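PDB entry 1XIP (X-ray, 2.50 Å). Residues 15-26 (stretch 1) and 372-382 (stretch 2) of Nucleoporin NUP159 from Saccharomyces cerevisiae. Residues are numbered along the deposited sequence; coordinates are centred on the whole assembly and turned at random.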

ATOM      1  N   GLU A  15      13.150  12.373  19.100  1.00 32.56           N
ATOM      2  CA  GLU A  15      14.530  11.923  19.163  1.00 33.60           C
ATOM      3  C   GLU A  15      14.620  10.431  19.487  1.00 34.03           C
ATOM      4  O   GLU A  15      15.707   9.910  19.797  1.00 34.48           O
ATOM      5  CB  GLU A  15      15.314  12.749  20.186  1.00 33.91           C
ATOM      6  CG  GLU A  15      16.786  12.904  19.831  1.00 34.90           C
ATOM      7  CD  GLU A  15      17.289  14.325  19.962  1.00 36.26           C
ATOM      8  OE1 GLU A  15      16.538  15.280  19.612  1.00 36.47           O
ATOM      9  OE2 GLU A  15      18.449  14.481  20.413  1.00 36.57           O
ATOM     10  N   ASP A  16      13.480   9.748  19.416  1.00 34.38           N
ATOM     11  CA  ASP A  16      13.404   8.317  19.718  1.00 34.88           C
ATOM     12  C   ASP A  16      13.083   7.476  18.480  1.00 35.40           C
ATOM     13  O   ASP A  16      13.026   6.258  18.556  1.00 35.33           O
ATOM     14  CB  ASP A  16      12.357   8.050  20.798  1.00 34.66           C
ATOM     15  CG  ASP A  16      12.541   8.916  22.020  1.00 34.71           C
ATOM     16  OD1 ASP A  16      11.514   9.312  22.609  1.00 34.28           O
ATOM     17  OD2 ASP A  16      13.663   9.240  22.477  1.00 34.95           O
ATOM     18  N   PHE A  17      12.861   8.142  17.353  1.00 36.18           N
ATOM     19  CA  PHE A  17      12.487   7.476  16.117  1.00 36.97           C
ATOM     20  C   PHE A  17      13.487   7.791  15.043  1.00 36.89           C
ATOM     21  O   PHE A  17      13.920   8.945  14.903  1.00 36.82           O
ATOM     22  CB  PHE A  17      11.110   7.934  15.643  1.00 37.39           C
ATOM     23  CG  PHE A  17       9.984   7.207  16.296  1.00 40.12           C
ATOM     24  CD1 PHE A  17       9.179   7.847  17.254  1.00 42.81           C
ATOM     25  CD2 PHE A  17       9.722   5.872  15.980  1.00 41.80           C
ATOM     26  CE1 PHE A  17       8.126   7.162  17.881  1.00 42.81           C
ATOM     27  CE2 PHE A  17       8.676   5.183  16.598  1.00 42.26           C
ATOM     28  CZ  PHE A  17       7.878   5.827  17.548  1.00 42.83           C
ATOM     29  N   GLY A  18      13.844   6.767  14.275  1.00 36.73           N
ATOM     30  CA  GLY A  18      14.632   6.961  13.076  1.00 36.13           C
ATOM     31  C   GLY A  18      14.725   5.737  12.195  1.00 35.67           C
ATOM     32  O   GLY A  18      14.485   4.606  12.646  1.00 35.85           O
ATOM     33  N   PHE A  19      15.083   5.971  10.934  1.00 34.88           N
ATOM     34  CA  PHE A  19      15.383   4.905  10.002  1.00 34.01           C
ATOM     35  C   PHE A  19      16.890   4.729   9.869  1.00 33.60           C
ATOM     36  O   PHE A  19      17.643   5.698   9.921  1.00 33.39           O
ATOM     37  CB  PHE A  19      14.763   5.205   8.651  1.00 33.86           C
ATOM     38  CG  PHE A  19      13.260   5.185   8.651  1.00 34.12           C
ATOM     39  CD1 PHE A  19      12.559   3.988   8.456  1.00 36.12           C
ATOM     40  CD2 PHE A  19      12.538   6.361   8.825  1.00 33.67           C
ATOM     41  CE1 PHE A  19      11.157   3.972   8.438  1.00 35.51           C
ATOM     42  CE2 PHE A  19      11.162   6.354   8.809  1.00 34.35           C
ATOM     43  CZ  PHE A  19      10.462   5.155   8.610  1.00 34.83           C
ATOM     44  N   LYS A  20      17.319   3.477   9.738  1.00 33.18           N
ATOM     45  CA  LYS A  20      18.706   3.148   9.437  1.00 32.81           C
ATOM     46  C   LYS A  20      18.741   2.509   8.058  1.00 31.98           C
ATOM     47  O   LYS A  20      18.146   1.448   7.849  1.00 32.01           O
ATOM     48  CB  LYS A  20      19.274   2.188  10.483  1.00 33.04           C
ATOM     49  CG  LYS A  20      20.729   2.455  10.827  1.00 35.30           C
ATOM     50  CD  LYS A  20      21.695   1.623   9.960  1.00 38.10           C
ATOM     51  CE  LYS A  20      23.081   2.294   9.856  1.00 40.07           C
ATOM     52  NZ  LYS A  20      24.146   1.615  10.684  1.00 40.57           N
ATOM     53  N   PHE A  21      19.402   3.178   7.110  1.00 30.90           N
ATOM     54  CA  PHE A  21      19.499   2.698   5.735  1.00 29.59           C
ATOM     55  C   PHE A  21      20.377   1.463   5.660  1.00 29.29           C
ATOM     56  O   PHE A  21      21.598   1.536   5.820  1.00 29.50           O
ATOM     57  CB  PHE A  21      20.068   3.768   4.823  1.00 29.07           C
ATOM     58  CG  PHE A  21      20.184   3.331   3.393  1.00 29.23           C
ATOM     59  CD1 PHE A  21      19.033   3.172   2.594  1.00 28.00           C
ATOM     60  CD2 PHE A  21      21.439   3.057   2.827  1.00 27.16           C
ATOM     61  CE1 PHE A  21      19.145   2.765   1.252  1.00 26.40           C
ATOM     62  CE2 PHE A  21      21.549   2.646   1.482  1.00 25.07           C
ATOM     63  CZ  PHE A  21      20.413   2.508   0.698  1.00 23.84           C
ATOM     64  N   LEU A  22      19.755   0.323   5.428  1.00 28.69           N
ATOM     65  CA  LEU A  22      20.496  -0.914   5.432  1.00 28.35           C
ATOM     66  C   LEU A  22      21.141  -1.232   4.072  1.00 28.10           C
ATOM     67  O   LEU A  22      22.232  -1.803   4.028  1.00 28.21           O
ATOM     68  CB  LEU A  22      19.627  -2.059   5.956  1.00 28.32           C
ATOM     69  CG  LEU A  22      20.005  -2.606   7.337  1.00 27.50           C
ATOM     70  CD1 LEU A  22      20.375  -1.507   8.299  1.00 26.87           C
ATOM     71  CD2 LEU A  22      18.887  -3.428   7.908  1.00 26.35           C
ATOM     72  N   GLY A  23      20.476  -0.863   2.978  1.00 27.67           N
ATOM     73  CA  GLY A  23      21.050  -0.996   1.637  1.00 27.30           C
ATOM     74  C   GLY A  23      20.033  -0.997   0.495  1.00 27.27           C
ATOM     75  O   GLY A  23      18.812  -1.002   0.719  1.00 27.35           O
ATOM     76  N   GLN A  24      20.550  -1.007  -0.734  1.00 27.11           N
ATOM     77  CA  GLN A  24      19.719  -0.876  -1.932  1.00 27.12           C
ATOM     78  C   GLN A  24      20.383  -1.488  -3.152  1.00 26.26           C
ATOM     79  O   GLN A  24      21.560  -1.245  -3.406  1.00 26.09           O
ATOM     80  CB  GLN A  24      19.487   0.584  -2.217  1.00 27.58           C
ATOM     81  CG  GLN A  24      18.425   0.850  -3.213  1.00 31.02           C
ATOM     82  CD  GLN A  24      17.761   2.178  -2.942  1.00 37.22           C
ATOM     83  OE1 GLN A  24      16.525   2.248  -2.783  1.00 39.13           O
ATOM     84  NE2 GLN A  24      18.577   3.246  -2.855  1.00 37.61           N
ATOM     85  N   LYS A  25      19.610  -2.258  -3.916  1.00 25.14           N
ATOM     86  CA  LYS A  25      20.094  -2.912  -5.130  1.00 23.81           C
ATOM     87  C   LYS A  25      18.943  -3.183  -6.095  1.00 23.64           C
ATOM     88  O   LYS A  25      17.784  -3.399  -5.668  1.00 23.27           O
ATOM     89  CB  LYS A  25      20.821  -4.208  -4.793  1.00 23.52           C
ATOM     90  CG  LYS A  25      22.340  -4.014  -4.617  1.00 23.33           C
ATOM     91  CD  LYS A  25      23.010  -5.168  -3.893  1.00 21.18           C
ATOM     92  CE  LYS A  25      24.111  -4.672  -2.974  1.00 20.43           C
ATOM     93  NZ  LYS A  25      25.113  -5.739  -2.702  1.00 20.97           N
ATOM     94  N   GLN A  26      19.244  -3.138  -7.397  1.00 22.76           N
ATOM     95  CA  GLN A  26      18.279  -3.561  -8.394  1.00 21.64           C
ATOM     96  C   GLN A  26      18.239  -5.062  -8.362  1.00 20.97           C
ATOM     97  O   GLN A  26      19.259  -5.709  -8.555  1.00 21.14           O
ATOM     98  CB  GLN A  26      18.655  -3.098  -9.790  1.00 21.69           C
ATOM     99  CG  GLN A  26      17.622  -3.563 -10.826  1.00 21.94           C
ATOM    100  CD  GLN A  26      17.683  -2.790 -12.116  1.00 22.15           C
ATOM    101  OE1 GLN A  26      18.753  -2.603 -12.671  1.00 23.20           O
ATOM    102  NE2 GLN A  26      16.538  -2.356 -12.601  1.00 22.21           N
TER
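Stretch 2, residues 372-382: EGSLQIVGLFH

How does stretch 2 run along stretch 1? It lies beside it as an extended strand of opposite direction, the two N-to-C axes making an angle of 149° and approaching to 4.4 Å. L380 sits across from F19, G379 from K20 and V378 from F21; farther along, Q376 faces Q24 and S374 faces Q26, with CA atoms of the last pair 3.8 Å apart. Backbone bonds hold this register: K20 N to G379 O is 2.7 Å and G379 N to K20 O 2.9 Å, while K25 N to L375 O is 3.1 Å and L375 N to K25 O 2.8 Å.

What happens where the register slips? Between F21 and G23 stretch 1 carries one extra residue, a beta bulge, with L22 at phi/psi -86/-34. I377 O consequently receives two amides, L22 N at 2.9 Å and, weakly, G23 N at 3.4 Å, and I377 N returns a bond to G23 O at 2.9 Å. The turn of the backbone points L22 CB toward stretch 2, where it lies 3.7 Å from I377 CG2; the I377 side chain is m at chi1 and t at chi2. G23, at 160/175, adopts angles at which a CB would jam against the preceding carbonyl oxygen.

How do the side chains pack on the face that F19 shares with V378 and L380? F19 takes chi1 m, and its ring receives L380 CD1 over one face, 4.0 Å from the centroid and 10° off the normal, a CH-pi contact. L380, t at chi1 and p at chi2, also brings CD1 to the edge of the F17 ring, 4.2 Å from F17 CD2. V378, with chi1 t, sets CG1 very close to F19 CD1, at 3.0 Å. Farther along, Q376 is extended, t at chi1 and chi2, and its NE2 reaches the edge of the F21 ring, 3.6 Å from F21 CD1.

Why does F381 fold back over its partner strand? With chi1 at 74° (p), its ring lies against G18, whose CA sits over one ring face. That position is open because G18 has no side chain: an ideal CB would come 2.3 Å from F381 CE2. F381 N meanwhile donates to G18 O at 2.8 Å.

What fastens the other end? Q26 is t at chi1 and chi2, and this extended chain carries its NE2 beyond S374 to bond E372 O at 2.7 Å. S374, also t, adds a weak bond from OG to K25 O at 3.4 Å.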

ATOM      1  N   GLU A 372      11.569   0.834 -10.519  1.00 19.31           N
ATOM      2  CA  GLU A 372      12.710   0.359 -11.299  1.00 19.16           C
ATOM      3  C   GLU A 372      13.262  -1.017 -10.884  1.00 18.50           C
ATOM      4  O   GLU A 372      14.348  -1.370 -11.274  1.00 18.75           O
ATOM      5  CB  GLU A 372      13.851   1.384 -11.260  1.00 19.29           C
ATOM      6  CG  GLU A 372      13.439   2.782 -11.683  1.00 21.18           C
ATOM      7  CD  GLU A 372      14.631   3.684 -11.978  1.00 22.26           C
ATOM      8  OE1 GLU A 372      15.529   3.778 -11.113  1.00 21.56           O
ATOM      9  OE2 GLU A 372      14.657   4.298 -13.079  1.00 21.99           O
ATOM     10  N   GLY A 373      12.534  -1.769 -10.076  1.00 18.44           N
ATOM     11  CA  GLY A 373      12.982  -3.078  -9.638  1.00 18.45           C
ATOM     12  C   GLY A 373      14.061  -3.009  -8.581  1.00 18.99           C
ATOM     13  O   GLY A 373      14.660  -4.008  -8.227  1.00 18.91           O
ATOM     14  N   SER A 374      14.328  -1.807  -8.087  1.00 19.86           N
ATOM     15  CA  SER A 374      15.278  -1.633  -7.011  1.00 20.14           C
ATOM     16  C   SER A 374      14.588  -1.884  -5.687  1.00 19.97           C
ATOM     17  O   SER A 374      13.420  -1.530  -5.515  1.00 19.72           O
ATOM     18  CB  SER A 374      15.865  -0.235  -7.051  1.00 20.07           C
ATOM     19  OG  SER A 374      17.030  -0.176  -6.247  1.00 23.38           O
ATOM     20  N   LEU A 375      15.305  -2.519  -4.762  1.00 20.03           N
ATOM     21  CA  LEU A 375      14.770  -2.809  -3.447  1.00 19.91           C
ATOM     22  C   LEU A 375      15.632  -2.168  -2.391  1.00 20.57           C
ATOM     23  O   LEU A 375      16.853  -2.278  -2.416  1.00 20.93           O
ATOM     24  CB  LEU A 375      14.660  -4.327  -3.193  1.00 19.80           C
ATOM     25  CG  LEU A 375      13.863  -4.706  -1.918  1.00 19.05           C
ATOM     26  CD1 LEU A 375      12.840  -5.720  -2.210  1.00 18.90           C
ATOM     27  CD2 LEU A 375      14.732  -5.173  -0.793  1.00 20.08           C
ATOM     28  N   GLN A 376      14.973  -1.529  -1.442  1.00 21.67           N
ATOM     29  CA  GLN A 376      15.622  -0.840  -0.351  1.00 22.87           C
ATOM     30  C   GLN A 376      15.232  -1.514   0.982  1.00 23.64           C
ATOM     31  O   GLN A 376      14.053  -1.863   1.188  1.00 24.03           O
ATOM     32  CB  GLN A 376      15.151   0.592  -0.368  1.00 22.62           C
ATOM     33  CG  GLN A 376      15.735   1.457   0.678  1.00 25.34           C
ATOM     34  CD  GLN A 376      15.119   2.859   0.693  1.00 29.56           C
ATOM     35  OE1 GLN A 376      14.171   3.156  -0.074  1.00 30.37           O
ATOM     36  NE2 GLN A 376      15.648   3.727   1.568  1.00 30.54           N
ATOM     37  N   ILE A 377      16.210  -1.718   1.866  1.00 23.90           N
ATOM     38  CA  ILE A 377      15.908  -2.174   3.223  1.00 24.48           C
ATOM     39  C   ILE A 377      16.204  -1.070   4.220  1.00 25.33           C
ATOM     40  O   ILE A 377      17.303  -0.506   4.235  1.00 24.71           O
ATOM     41  CB  ILE A 377      16.690  -3.453   3.620  1.00 24.20           C
ATOM     42  CG1 ILE A 377      16.318  -4.638   2.724  1.00 23.86           C
ATOM     43  CG2 ILE A 377      16.424  -3.800   5.099  1.00 23.14           C
ATOM     44  CD1 ILE A 377      17.055  -5.918   3.082  1.00 21.02           C
ATOM     45  N   VAL A 378      15.215  -0.786   5.063  1.00 26.59           N
ATOM     46  CA  VAL A 378      15.291   0.306   6.018  1.00 27.86           C
ATOM     47  C   VAL A 378      14.867  -0.198   7.416  1.00 29.19           C
ATOM     48  O   VAL A 378      13.742  -0.666   7.615  1.00 29.62           O
ATOM     49  CB  VAL A 378      14.414   1.507   5.529  1.00 27.54           C
ATOM     50  CG1 VAL A 378      14.372   2.564   6.528  1.00 28.18           C
ATOM     51  CG2 VAL A 378      14.959   2.086   4.248  1.00 26.61           C
ATOM     52  N   GLY A 379      15.776  -0.139   8.372  1.00 30.79           N
ATOM     53  CA  GLY A 379      15.437  -0.519   9.730  1.00 33.29           C
ATOM     54  C   GLY A 379      14.854   0.652  10.494  1.00 35.04           C
ATOM     55  O   GLY A 379      15.490   1.699  10.587  1.00 34.87           O
ATOM     56  N   LEU A 380      13.647   0.496  11.032  1.00 37.05           N
ATOM     57  CA  LEU A 380      13.070   1.544  11.872  1.00 39.12           C
ATOM     58  C   LEU A 380      13.392   1.264  13.323  1.00 40.68           C
ATOM     59  O   LEU A 380      13.031   0.214  13.847  1.00 40.36           O
ATOM     60  CB  LEU A 380      11.552   1.689  11.671  1.00 39.04           C
ATOM     61  CG  LEU A 380      10.835   2.683  12.615  1.00 39.13           C
ATOM     62  CD1 LEU A 380      11.266   4.156  12.413  1.00 37.40           C
ATOM     63  CD2 LEU A 380       9.304   2.542  12.521  1.00 39.17           C
ATOM     64  N   PHE A 381      14.081   2.206  13.965  1.00 43.05           N
ATOM     65  CA  PHE A 381      14.553   1.983  15.321  1.00 45.37           C
ATOM     66  C   PHE A 381      13.713   2.675  16.402  1.00 46.20           C
ATOM     67  O   PHE A 381      12.978   3.640  16.122  1.00 46.07           O
ATOM     68  CB  PHE A 381      16.051   2.300  15.454  1.00 45.87           C
ATOM     69  CG  PHE A 381      16.379   3.774  15.459  1.00 49.32           C
ATOM     70  CD1 PHE A 381      16.136   4.568  16.595  1.00 52.19           C
ATOM     71  CD2 PHE A 381      16.978   4.366  14.347  1.00 52.42           C
ATOM     72  CE1 PHE A 381      16.456   5.947  16.613  1.00 53.59           C
ATOM     73  CE2 PHE A 381      17.311   5.740  14.352  1.00 53.70           C
ATOM     74  CZ  PHE A 381      17.043   6.530  15.489  1.00 54.28           C
ATOM     75  N   HIS A 382      13.820   2.127  17.620  1.00 47.59           N
ATOM     76  CA  HIS A 382      13.209   2.648  18.858  1.00 48.74           C
ATOM     77  C   HIS A 382      11.943   3.494  18.632  1.00 48.99           C
ATOM     78  O   HIS A 382      10.824   2.972  18.591  1.00 49.40           O
ATOM     79  CB  HIS A 382      14.261   3.418  19.686  1.00 48.97           C
ATOM     80  CG  HIS A 382      13.859   3.669  21.109  1.00 50.80           C
ATOM     81  ND1 HIS A 382      12.577   3.459  21.578  1.00 52.55           N
ATOM     82  CD2 HIS A 382      14.574   4.122  22.168  1.00 52.14           C
ATOM     83  CE1 HIS A 382      12.524   3.760  22.864  1.00 52.43           C
ATOM     84  NE2 HIS A 382      13.722   4.170  23.246  1.00 52.07           N
TER